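Local coordinates for oligopeptide-binding protein appA (Bacillus subtilis, PDB 1XOC) that binds oligopeptides, tetra- and pentapeptides among them, as the solute-binding component of an ABC oligopeptide permease that serves sporulation and genetic competence, at residues T33-L38 with F188-W193; N50-F55 with I199-N204; I158-I163 with N175-K180. All coordinates share one frame; numbering follows the deposited sequence.

How the contacts relate
All three contacts lie on the same side of the chain's centre and are mainly apolar. Contacts 1 and 2 share a sheet, since strands 188-194 and 198-203 are neighbours in it. Their centres are about 8 Å apart. Contact 2 is wholly buried and aliphatic. Contact 1 is partly buried and aromatic, with T33 at its margin. Contact 3 is nested in the chain between the segments of each of the others. It packs one phenylalanine against three aliphatic residues, reaches the surface at I163 and has a zinc ion beside it. Contacts 1 and 3 meet through N36 and N178, and contacts 2 and 3 meet through Y53 and F177.

Contact 1 (T33-L38 with F188-W193); sequences TLFNSL and FKFKEW
The outermost strand of a four-stranded mixed sheet, 188-194, carries two aromatic side chains to the loop that precedes helix 43-52. F35 comes from that loop and meets both W193 and F190. CZ of F35 lies 3.7 Å from CZ3 of W193, on the six-membered ring of the indole. The two ring centroids are 5.1 Å apart and the planes are inclined at 43°, an oblique aromatic pair. F190 adds a looser touch, with its CE1 4.2 Å from CE1 of F35. W193 has CG anti to its backbone N (chi1 -179°), which carries the indole across to the loop. There its CH2 reaches the backbone O of T33 at 3.5 Å, with the oxygen at the ring edge and in the ring plane. A classic beta bulge, K191 and E192 against K200, lies between F190 and W193 in the strand. The indole NE1 is hydrogen-bonded to E31, and K180 makes a cation-pi contact with W193. No hydrogen bond links the two segments directly. Their adhesion is therefore mostly apolar, while the bond to E31 helps fix the rotation of the indole.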
loop_
_atom_site.group_PDB
_atom_site.type_symbol
_atom_site.label_atom_id
_atom_site.label_comp_id
_atom_site.label_asym_id
_atom_site.label_seq_id
_atom_site.Cartn_x
_atom_site.Cartn_y
_atom_site.Cartn_z
ATOM N N THR A 33 -3.836 -6.562 -10.459
ATOM C CA THR A 33 -3.300 -6.306 -11.789
ATOM C C THR A 33 -2.353 -7.427 -12.226
ATOM O O THR A 33 -2.462 -7.963 -13.309
ATOM C CB THR A 33 -2.553 -4.978 -11.774
ATOM O OG1 THR A 33 -3.482 -3.925 -11.549
ATOM C CG2 THR A 33 -1.945 -4.661 -13.123
ATOM N N LEU A 34 -1.415 -7.773 -11.358
ATOM C CA LEU A 34 -0.498 -8.842 -11.659
ATOM C C LEU A 34 0.162 -9.342 -10.375
ATOM O O LEU A 34 0.070 -8.699 -9.363
ATOM C CB LEU A 34 0.558 -8.368 -12.660
ATOM C CG LEU A 34 1.769 -7.547 -12.215
ATOM C CD1 LEU A 34 2.773 -7.299 -13.279
ATOM C CD2 LEU A 34 1.451 -6.294 -11.510
ATOM N N PHE A 35 0.833 -10.483 -10.445
ATOM C CA PHE A 35 1.405 -11.114 -9.261
ATOM C C PHE A 35 2.904 -11.215 -9.420
ATOM O O PHE A 35 3.431 -12.203 -9.873
ATOM C CB PHE A 35 0.798 -12.495 -9.043
ATOM C CG PHE A 35 -0.683 -12.541 -9.267
ATOM C CD1 PHE A 35 -1.228 -13.397 -10.182
ATOM C CD2 PHE A 35 -1.516 -11.711 -8.571
ATOM C CE1 PHE A 35 -2.574 -13.431 -10.379
ATOM C CE2 PHE A 35 -2.855 -11.744 -8.779
ATOM C CZ PHE A 35 -3.378 -12.611 -9.692
ATOM N N ASN A 36 3.560 -10.141 -9.040
ATOM C CA ASN A 36 5.001 -10.025 -9.152
ATOM C C ASN A 36 5.469 -8.797 -8.378
ATOM O O ASN A 36 5.186 -7.682 -8.734
ATOM C CB ASN A 36 5.433 -9.909 -10.615
ATOM C CG ASN A 36 6.927 -10.061 -10.806
ATOM O OD1 ASN A 36 7.719 -9.632 -9.941
ATOM N ND2 ASN A 36 7.343 -10.676 -11.931
ATOM N N SER A 37 6.140 -9.010 -7.248
ATOM C CA SER A 37 6.474 -7.914 -6.370
ATOM C C SER A 37 7.405 -6.860 -6.997
ATOM O O SER A 37 7.480 -5.729 -6.505
ATOM C CB SER A 37 7.063 -8.455 -5.086
ATOM O OG SER A 37 8.331 -8.979 -5.335
ATOM N N LEU A 38 8.103 -7.217 -8.074
ATOM C CA LEU A 38 8.984 -6.260 -8.745
ATOM C C LEU A 38 8.199 -5.207 -9.548
ATOM O O LEU A 38 8.762 -4.179 -9.932
ATOM C CB LEU A 38 9.999 -6.975 -9.635
ATOM C CG LEU A 38 10.901 -8.013 -8.955
ATOM C CD1 LEU A 38 11.726 -8.773 -9.995
ATOM C CD2 LEU A 38 11.753 -7.284 -7.946
ATOM N N PHE A 188 -0.195 -21.323 -1.251
ATOM C CA PHE A 188 -1.356 -21.583 -2.105
ATOM C C PHE A 188 -0.911 -21.509 -3.559
ATOM O O PHE A 188 -0.068 -20.691 -3.930
ATOM C CB PHE A 188 -2.488 -20.588 -1.820
ATOM C CG PHE A 188 -3.091 -20.755 -0.456
ATOM C CD1 PHE A 188 -4.150 -21.631 -0.261
ATOM C CD2 PHE A 188 -2.548 -20.091 0.657
ATOM C CE1 PHE A 188 -4.700 -21.819 1.008
ATOM C CE2 PHE A 188 -3.122 -20.267 1.920
ATOM C CZ PHE A 188 -4.165 -21.124 2.096
ATOM N N LYS A 189 -1.492 -22.372 -4.375
ATOM C CA LYS A 189 -1.218 -22.450 -5.821
ATOM C C LYS A 189 -2.333 -21.771 -6.641
ATOM O O LYS A 189 -3.489 -21.786 -6.256
ATOM C CB LYS A 189 -1.187 -23.907 -6.275
ATOM C CG LYS A 189 -0.290 -24.828 -5.568
ATOM C CD LYS A 189 -0.459 -26.257 -6.149
ATOM C CE LYS A 189 -1.877 -26.796 -5.926
ATOM N NZ LYS A 189 -2.040 -28.294 -5.955
ATOM N N PHE A 190 -1.965 -21.178 -7.763
ATOM C CA PHE A 190 -2.935 -20.570 -8.663
ATOM C C PHE A 190 -3.802 -21.608 -9.349
ATOM O O PHE A 190 -3.288 -22.552 -9.922
ATOM C CB PHE A 190 -2.185 -19.712 -9.702
ATOM C CG PHE A 190 -3.073 -19.010 -10.688
ATOM C CD1 PHE A 190 -3.565 -17.741 -10.415
ATOM C CD2 PHE A 190 -3.429 -19.628 -11.876
ATOM C CE1 PHE A 190 -4.380 -17.084 -11.358
ATOM C CE2 PHE A 190 -4.248 -18.984 -12.815
ATOM C CZ PHE A 190 -4.723 -17.712 -12.541
ATOM N N LYS A 191 -5.119 -21.411 -9.316
ATOM C CA LYS A 191 -6.042 -22.244 -10.087
ATOM C C LYS A 191 -6.687 -21.495 -11.259
ATOM O O LYS A 191 -6.686 -21.988 -12.380
ATOM C CB LYS A 191 -7.108 -22.826 -9.163
ATOM C CG LYS A 191 -8.067 -23.774 -9.874
ATOM C CD LYS A 191 -9.166 -24.294 -8.962
ATOM C CE LYS A 191 -9.863 -25.469 -9.600
ATOM N NZ LYS A 191 -10.102 -25.230 -11.069
ATOM N N GLU A 192 -7.281 -20.337 -11.002
ATOM C CA GLU A 192 -8.066 -19.643 -12.015
ATOM C C GLU A 192 -8.209 -18.170 -11.669
ATOM O O GLU A 192 -8.290 -17.826 -10.493
ATOM C CB GLU A 192 -9.450 -20.252 -12.070
ATOM C CG GLU A 192 -10.282 -19.671 -13.206
ATOM C CD GLU A 192 -11.714 -20.205 -13.263
ATOM O OE1 GLU A 192 -12.150 -20.897 -12.295
ATOM O OE2 GLU A 192 -12.394 -19.926 -14.297
ATOM N N TRP A 193 -8.177 -17.319 -12.686
ATOM C CA TRP A 193 -8.543 -15.910 -12.548
ATOM C C TRP A 193 -9.596 -15.584 -13.610
ATOM O O TRP A 193 -9.292 -15.438 -14.811
ATOM C CB TRP A 193 -7.311 -15.013 -12.663
ATOM C CG TRP A 193 -7.556 -13.537 -12.520
ATOM C CD1 TRP A 193 -8.740 -12.893 -12.246
ATOM C CD2 TRP A 193 -6.570 -12.521 -12.638
ATOM N NE1 TRP A 193 -8.529 -11.520 -12.191
ATOM C CE2 TRP A 193 -7.207 -11.271 -12.422
ATOM C CE3 TRP A 193 -5.194 -12.539 -12.889
ATOM C CZ2 TRP A 193 -6.501 -10.054 -12.444
ATOM C CZ3 TRP A 193 -4.506 -11.334 -12.925
ATOM C CH2 TRP A 193 -5.168 -10.106 -12.732
#

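Contact 2 (N50-F55 with I199-N204); sequences NMLYSF and IKLEAN
L201 meets M51 and L52 where strand 198-203 passes the last turn of helix 43-52. Along the strand I199 comes first, its side chain on W193 of the neighbouring strand, and K200 follows.

L201 is the residue that crosses to the helix, and its two methyl groups divide the work. CD1 takes the methionine: it lies 3.6 Å from CE of M51 and 3.8 Å from CB of the same residue. SD of M51 is near the same methyl, at 4.0 Å. The methionine chain bends at its last torsion (chi3 -72°), and this turns CE back onto the methyl that CB and SD already border. CD2 takes the leucine, with CD2 of L52 4.0 Å away. Both helix side chains cross that of L201 at about a right angle. The whole contact thus rests on one strand residue, and all three side chains that touch in it are buried.

E202 comes next, and A203 ends the strand. N204 follows in the turn beyond, where its side chain makes no contact with the helix segment.

V217 packs on M51 from the next strand of the sheet, and F188 packs on L201. The backbones of M51 and L52 are also hydrogen-bonded to F188 and G186, so the helix end is tied to strand 188-194 and to the chain just ahead of it by polar links beside the apolar ones. This is helix-on-sheet packing, with a leucine of an inner strand set against the C-terminal turn of a helix.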
loop_
_atom_site.group_PDB
_atom_site.type_symbol
_atom_site.label_atom_id
_atom_site.label_comp_id
_atom_site.label_asym_id
_atom_site.label_seq_id
_atom_site.Cartn_x
_atom_site.Cartn_y
_atom_site.Cartn_z
ATOM N N ASN A 50 1.407 -12.621 -1.674
ATOM C CA ASN A 50 1.791 -13.173 -0.363
ATOM C C ASN A 50 1.250 -14.579 -0.119
ATOM O O ASN A 50 1.722 -15.263 0.806
ATOM C CB ASN A 50 1.463 -12.196 0.763
ATOM C CG ASN A 50 2.525 -11.121 0.877
ATOM O OD1 ASN A 50 2.577 -10.180 0.084
ATOM N ND2 ASN A 50 3.432 -11.314 1.795
ATOM N N MET A 51 0.275 -15.025 -0.912
ATOM C CA MET A 51 -0.207 -16.412 -0.876
ATOM C C MET A 51 0.533 -17.293 -1.851
ATOM O O MET A 51 0.743 -18.470 -1.591
ATOM C CB MET A 51 -1.720 -16.484 -1.133
ATOM C CG MET A 51 -2.496 -15.966 0.050
ATOM S SD MET A 51 -4.292 -16.137 -0.059
ATOM C CE MET A 51 -4.646 -14.906 -1.293
ATOM N N LEU A 52 0.876 -16.748 -3.026
ATOM C CA LEU A 52 1.563 -17.547 -4.076
ATOM C C LEU A 52 3.056 -17.790 -3.879
ATOM O O LEU A 52 3.573 -18.800 -4.366
ATOM C CB LEU A 52 1.411 -16.888 -5.460
ATOM C CG LEU A 52 0.023 -16.796 -6.078
ATOM C CD1 LEU A 52 -0.016 -15.919 -7.284
ATOM C CD2 LEU A 52 -0.419 -18.186 -6.383
ATOM N N TYR A 53 3.765 -16.820 -3.272
ATOM C CA TYR A 53 5.216 -16.787 -3.266
ATOM C C TYR A 53 5.739 -16.885 -1.865
ATOM O O TYR A 53 4.986 -16.722 -0.896
ATOM C CB TYR A 53 5.711 -15.478 -3.905
ATOM C CG TYR A 53 5.263 -15.321 -5.325
ATOM C CD1 TYR A 53 5.733 -16.187 -6.304
ATOM C CD2 TYR A 53 4.432 -14.293 -5.681
ATOM C CE1 TYR A 53 5.324 -16.077 -7.619
ATOM C CE2 TYR A 53 4.024 -14.169 -6.984
ATOM C CZ TYR A 53 4.481 -15.047 -7.930
ATOM O OH TYR A 53 4.055 -14.864 -9.251
ATOM N N SER A 54 7.049 -17.092 -1.780
ATOM C CA SER A 54 7.795 -17.006 -0.545
ATOM C C SER A 54 8.767 -15.813 -0.599
ATOM O O SER A 54 9.151 -15.338 -1.675
ATOM C CB SER A 54 8.577 -18.279 -0.297
ATOM O OG SER A 54 7.735 -19.414 -0.229
ATOM N N PHE A 55 9.207 -15.444 0.611
ATOM C CA PHE A 55 10.020 -14.261 0.884
ATOM C C PHE A 55 11.091 -14.653 1.895
ATOM O O PHE A 55 10.859 -15.473 2.784
ATOM C CB PHE A 55 9.127 -13.159 1.478
ATOM C CG PHE A 55 7.928 -12.811 0.569
ATOM C CD1 PHE A 55 7.918 -11.677 -0.255
ATOM C CD2 PHE A 55 6.817 -13.628 0.575
ATOM C CE1 PHE A 55 6.810 -11.437 -1.098
ATOM C CE2 PHE A 55 5.728 -13.358 -0.287
ATOM C CZ PHE A 55 5.742 -12.289 -1.057
ATOM N N ILE A 199 -10.366 -14.684 -8.201
ATOM C CA ILE A 199 -9.130 -15.445 -8.308
ATOM C C ILE A 199 -9.272 -16.594 -7.312
ATOM O O ILE A 199 -9.507 -16.358 -6.121
ATOM C CB ILE A 199 -7.918 -14.594 -7.921
ATOM C CG1 ILE A 199 -7.785 -13.438 -8.922
ATOM C CG2 ILE A 199 -6.661 -15.452 -7.869
ATOM C CD1 ILE A 199 -6.893 -12.348 -8.506
ATOM N N LYS A 200 -9.102 -17.816 -7.793
ATOM C CA LYS A 200 -9.188 -19.013 -6.955
ATOM C C LYS A 200 -7.816 -19.642 -6.801
ATOM O O LYS A 200 -7.102 -19.848 -7.780
ATOM C CB LYS A 200 -10.142 -20.030 -7.588
ATOM C CG LYS A 200 -10.516 -21.174 -6.629
ATOM C CD LYS A 200 -11.569 -22.023 -7.265
ATOM C CE LYS A 200 -11.729 -23.395 -6.601
ATOM N NZ LYS A 200 -12.278 -24.383 -7.594
ATOM N N LEU A 201 -7.428 -19.879 -5.548
ATOM C CA LEU A 201 -6.185 -20.557 -5.188
ATOM C C LEU A 201 -6.465 -21.817 -4.359
ATOM O O LEU A 201 -7.465 -21.873 -3.632
ATOM C CB LEU A 201 -5.297 -19.642 -4.348
ATOM C CG LEU A 201 -5.065 -18.193 -4.801
ATOM C CD1 LEU A 201 -4.180 -17.475 -3.839
ATOM C CD2 LEU A 201 -4.427 -18.085 -6.156
ATOM N N GLU A 202 -5.576 -22.808 -4.472
ATOM C CA GLU A 202 -5.728 -24.129 -3.824
ATOM C C GLU A 202 -4.540 -24.328 -2.910
ATOM O O GLU A 202 -3.426 -23.885 -3.224
ATOM C CB GLU A 202 -5.684 -25.261 -4.860
ATOM C CG GLU A 202 -6.853 -25.298 -5.771
ATOM C CD GLU A 202 -6.833 -26.500 -6.730
ATOM O OE1 GLU A 202 -5.712 -26.991 -7.029
ATOM O OE2 GLU A 202 -7.929 -26.902 -7.195
ATOM N N ALA A 203 -4.762 -25.030 -1.807
ATOM C CA ALA A 203 -3.695 -25.329 -0.869
ATOM C C ALA A 203 -2.576 -26.036 -1.565
ATOM O O ALA A 203 -2.809 -26.982 -2.313
ATOM C CB ALA A 203 -4.204 -26.191 0.276
ATOM N N ASN A 204 -1.354 -25.567 -1.314
ATOM C CA ASN A 204 -0.153 -26.228 -1.765
ATOM C C ASN A 204 0.207 -27.374 -0.823
ATOM O O ASN A 204 0.724 -27.126 0.285
ATOM C CB ASN A 204 0.993 -25.222 -1.764
ATOM C CG ASN A 204 2.295 -25.813 -2.193
ATOM O OD1 ASN A 204 2.357 -26.985 -2.604
ATOM N ND2 ASN A 204 3.382 -25.011 -2.063
#

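Contact 3 (I158-I163 with N175-K180); sequences ILPKHI and NEFNRK. With ZN (zinc ion), chain C.
F177 points its ring at the segment 158-163, where L159, P160 and I163 receive it on different atoms. The ring and the proline come from opposite directions. CZ of F177 lies 3.7 Å from CD of P160, and CE2 of F177 is equally close to CG of P160. L159 crosses the phenylalanine obliquely and touches CE1 of F177 with its CD2 at 3.9 Å. I163 crosses at about a right angle, and its CG2 lies 4.0 Å from CD2 of F177. With chi1 at 178°, CG stands opposite the backbone N, and the ring reaches from the 3-10 turn 176-178 to the proline. Y53 and L164 also pack on F177.

P160 occupies the N-cap position of helix 161-164, and its O accepts the backbone N of I163 at 3.0 Å. On the other segment, R179 NH2 forms a salt bridge with E176 OE1 at 3.0 Å. The backbone O of E176 accepts from the N atoms of both R179 and K180. N178 is held by N36 and by the backbone of E173.

ND1 of H162 binds a zinc ion at 2.2 Å, and five waters complete six ligands. D94 is hydrogen-bonded to NE2 of H162, which fixes the imidazole and probably makes it a better electron donor to the metal. Between the two segments the contact is apolar, and no hydrogen bond crosses it. Its polar and metal chemistry stays within each segment or goes to outside partners, which leaves the phenylalanine to join the two by van der Waals packing.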
loop_
_atom_site.group_PDB
_atom_site.type_symbol
_atom_site.label_atom_id
_atom_site.label_comp_id
_atom_site.label_asym_id
_atom_site.label_seq_id
_atom_site.Cartn_x
_atom_site.Cartn_y
_atom_site.Cartn_z
ATOM N N ILE A 158 10.164 -14.484 -4.305
ATOM C CA ILE A 158 11.192 -15.216 -5.022
ATOM C C ILE A 158 10.575 -15.910 -6.260
ATOM O O ILE A 158 9.642 -16.740 -6.168
ATOM C CB ILE A 158 11.959 -16.217 -4.075
ATOM C CG1 ILE A 158 12.571 -15.493 -2.870
ATOM C CG2 ILE A 158 12.995 -16.938 -4.857
ATOM C CD1 ILE A 158 13.411 -14.312 -3.190
ATOM N N LEU A 159 11.147 -15.583 -7.417
ATOM C CA LEU A 159 10.658 -16.101 -8.694
ATOM C C LEU A 159 11.527 -17.246 -9.222
ATOM O O LEU A 159 12.724 -17.302 -8.932
ATOM C CB LEU A 159 10.637 -14.976 -9.729
ATOM C CG LEU A 159 9.854 -13.709 -9.366
ATOM C CD1 LEU A 159 10.086 -12.653 -10.436
ATOM C CD2 LEU A 159 8.379 -13.998 -9.236
ATOM N N PRO A 160 10.946 -18.164 -10.022
ATOM C CA PRO A 160 11.681 -19.289 -10.566
ATOM C C PRO A 160 12.522 -18.947 -11.810
ATOM O O PRO A 160 11.982 -18.693 -12.903
ATOM C CB PRO A 160 10.572 -20.287 -10.915
ATOM C CG PRO A 160 9.399 -19.451 -11.184
ATOM C CD PRO A 160 9.516 -18.246 -10.318
ATOM N N LYS A 161 13.839 -18.986 -11.653
ATOM C CA LYS A 161 14.746 -18.710 -12.737
ATOM C C LYS A 161 14.573 -19.712 -13.876
ATOM O O LYS A 161 14.708 -19.366 -15.052
ATOM C CB LYS A 161 16.190 -18.715 -12.281
ATOM C CG LYS A 161 17.161 -18.267 -13.337
ATOM C CD LYS A 161 18.590 -18.267 -12.818
ATOM C CE LYS A 161 19.550 -17.805 -13.868
ATOM N NZ LYS A 161 20.999 -17.951 -13.456
ATOM N N HIS A 162 14.274 -20.966 -13.548
ATOM C CA HIS A 162 14.131 -21.964 -14.600
ATOM C C HIS A 162 12.912 -21.724 -15.460
ATOM O O HIS A 162 12.755 -22.346 -16.515
ATOM C CB HIS A 162 14.104 -23.393 -14.040
ATOM C CG HIS A 162 13.020 -23.651 -13.048
ATOM N ND1 HIS A 162 13.264 -23.713 -11.690
ATOM C CD2 HIS A 162 11.698 -23.894 -13.210
ATOM C CE1 HIS A 162 12.129 -23.970 -11.059
ATOM N NE2 HIS A 162 11.160 -24.068 -11.956
ATOM N N ILE A 163 12.052 -20.791 -15.038
ATOM C CA ILE A 163 10.947 -20.369 -15.910
ATOM C C ILE A 163 11.241 -19.022 -16.594
ATOM O O ILE A 163 11.003 -18.855 -17.816
ATOM C CB ILE A 163 9.608 -20.287 -15.144
ATOM C CG1 ILE A 163 9.249 -21.656 -14.521
ATOM C CG2 ILE A 163 8.481 -19.810 -16.092
ATOM C CD1 ILE A 163 7.987 -21.693 -13.725
ATOM N N ASN A 175 4.815 -10.542 -19.162
ATOM C CA ASN A 175 4.793 -11.989 -19.340
ATOM C C ASN A 175 3.554 -12.626 -18.708
ATOM O O ASN A 175 3.127 -12.236 -17.625
ATOM C CB ASN A 175 6.073 -12.585 -18.742
ATOM C CG ASN A 175 6.374 -13.971 -19.259
ATOM O OD1 ASN A 175 7.097 -14.137 -20.273
ATOM N ND2 ASN A 175 5.867 -14.984 -18.541
ATOM N N GLU A 176 2.973 -13.625 -19.385
ATOM C CA GLU A 176 1.787 -14.339 -18.864
ATOM C C GLU A 176 1.994 -14.995 -17.479
ATOM O O GLU A 176 1.040 -15.253 -16.747
ATOM C CB GLU A 176 1.329 -15.396 -19.888
ATOM C CG GLU A 176 0.010 -16.094 -19.501
ATOM C CD GLU A 176 -1.205 -15.167 -19.547
ATOM O OE1 GLU A 176 -1.503 -14.654 -20.652
ATOM O OE2 GLU A 176 -1.893 -14.982 -18.512
ATOM N N PHE A 177 3.239 -15.265 -17.137
ATOM C CA PHE A 177 3.568 -15.732 -15.808
ATOM C C PHE A 177 2.893 -14.877 -14.738
ATOM O O PHE A 177 2.466 -15.380 -13.682
ATOM C CB PHE A 177 5.087 -15.688 -15.611
ATOM C CG PHE A 177 5.558 -16.104 -14.220
ATOM C CD1 PHE A 177 5.531 -15.219 -13.161
ATOM C CD2 PHE A 177 6.022 -17.402 -13.983
ATOM C CE1 PHE A 177 5.969 -15.601 -11.898
ATOM C CE2 PHE A 177 6.456 -17.767 -12.734
ATOM C CZ PHE A 177 6.414 -16.887 -11.702
ATOM N N ASN A 178 2.842 -13.575 -14.978
ATOM C CA ASN A 178 2.446 -12.647 -13.891
ATOM C C ASN A 178 0.927 -12.580 -13.690
ATOM O O ASN A 178 0.473 -11.975 -12.754
ATOM C CB ASN A 178 2.972 -11.238 -14.212
ATOM C CG ASN A 178 4.488 -11.179 -14.252
ATOM O OD1 ASN A 178 5.152 -11.753 -13.410
ATOM N ND2 ASN A 178 5.032 -10.500 -15.249
ATOM N N ARG A 179 0.172 -13.188 -14.600
ATOM C CA ARG A 179 -1.274 -13.115 -14.537
ATOM C C ARG A 179 -1.942 -14.474 -14.466
ATOM O O ARG A 179 -2.628 -14.761 -13.510
ATOM C CB ARG A 179 -1.834 -12.326 -15.719
ATOM C CG ARG A 179 -1.429 -10.882 -15.734
ATOM C CD ARG A 179 -1.907 -10.101 -16.946
ATOM N NE ARG A 179 -1.862 -10.906 -18.155
ATOM C CZ ARG A 179 -0.809 -11.023 -18.938
ATOM N NH1 ARG A 179 0.308 -10.389 -18.646
ATOM N NH2 ARG A 179 -0.869 -11.782 -20.019
ATOM N N LYS A 180 -1.728 -15.313 -15.476
ATOM C CA LYS A 180 -2.431 -16.599 -15.407
ATOM C C LYS A 180 -1.569 -17.849 -15.473
ATOM O O LYS A 180 -2.114 -18.919 -15.326
ATOM C CB LYS A 180 -3.607 -16.626 -16.396
ATOM C CG LYS A 180 -4.801 -15.746 -15.958
ATOM C CD LYS A 180 -5.873 -15.534 -17.031
ATOM C CE LYS A 180 -6.909 -14.502 -16.588
ATOM N NZ LYS A 180 -6.396 -13.136 -16.726
HETATM ZN ZN ZN C . 15.178 -23.921 -10.548
HETATM O O HOH W 1 15.670 -22.019 -10.967
HETATM O O HOH W 2 17.382 -24.099 -10.126
HETATM O O HOH W 3 14.937 -25.917 -9.775
HETATM O O HOH W 4 16.485 -24.783 -12.086
HETATM O O HOH W 5 14.476 -23.360 -8.880
#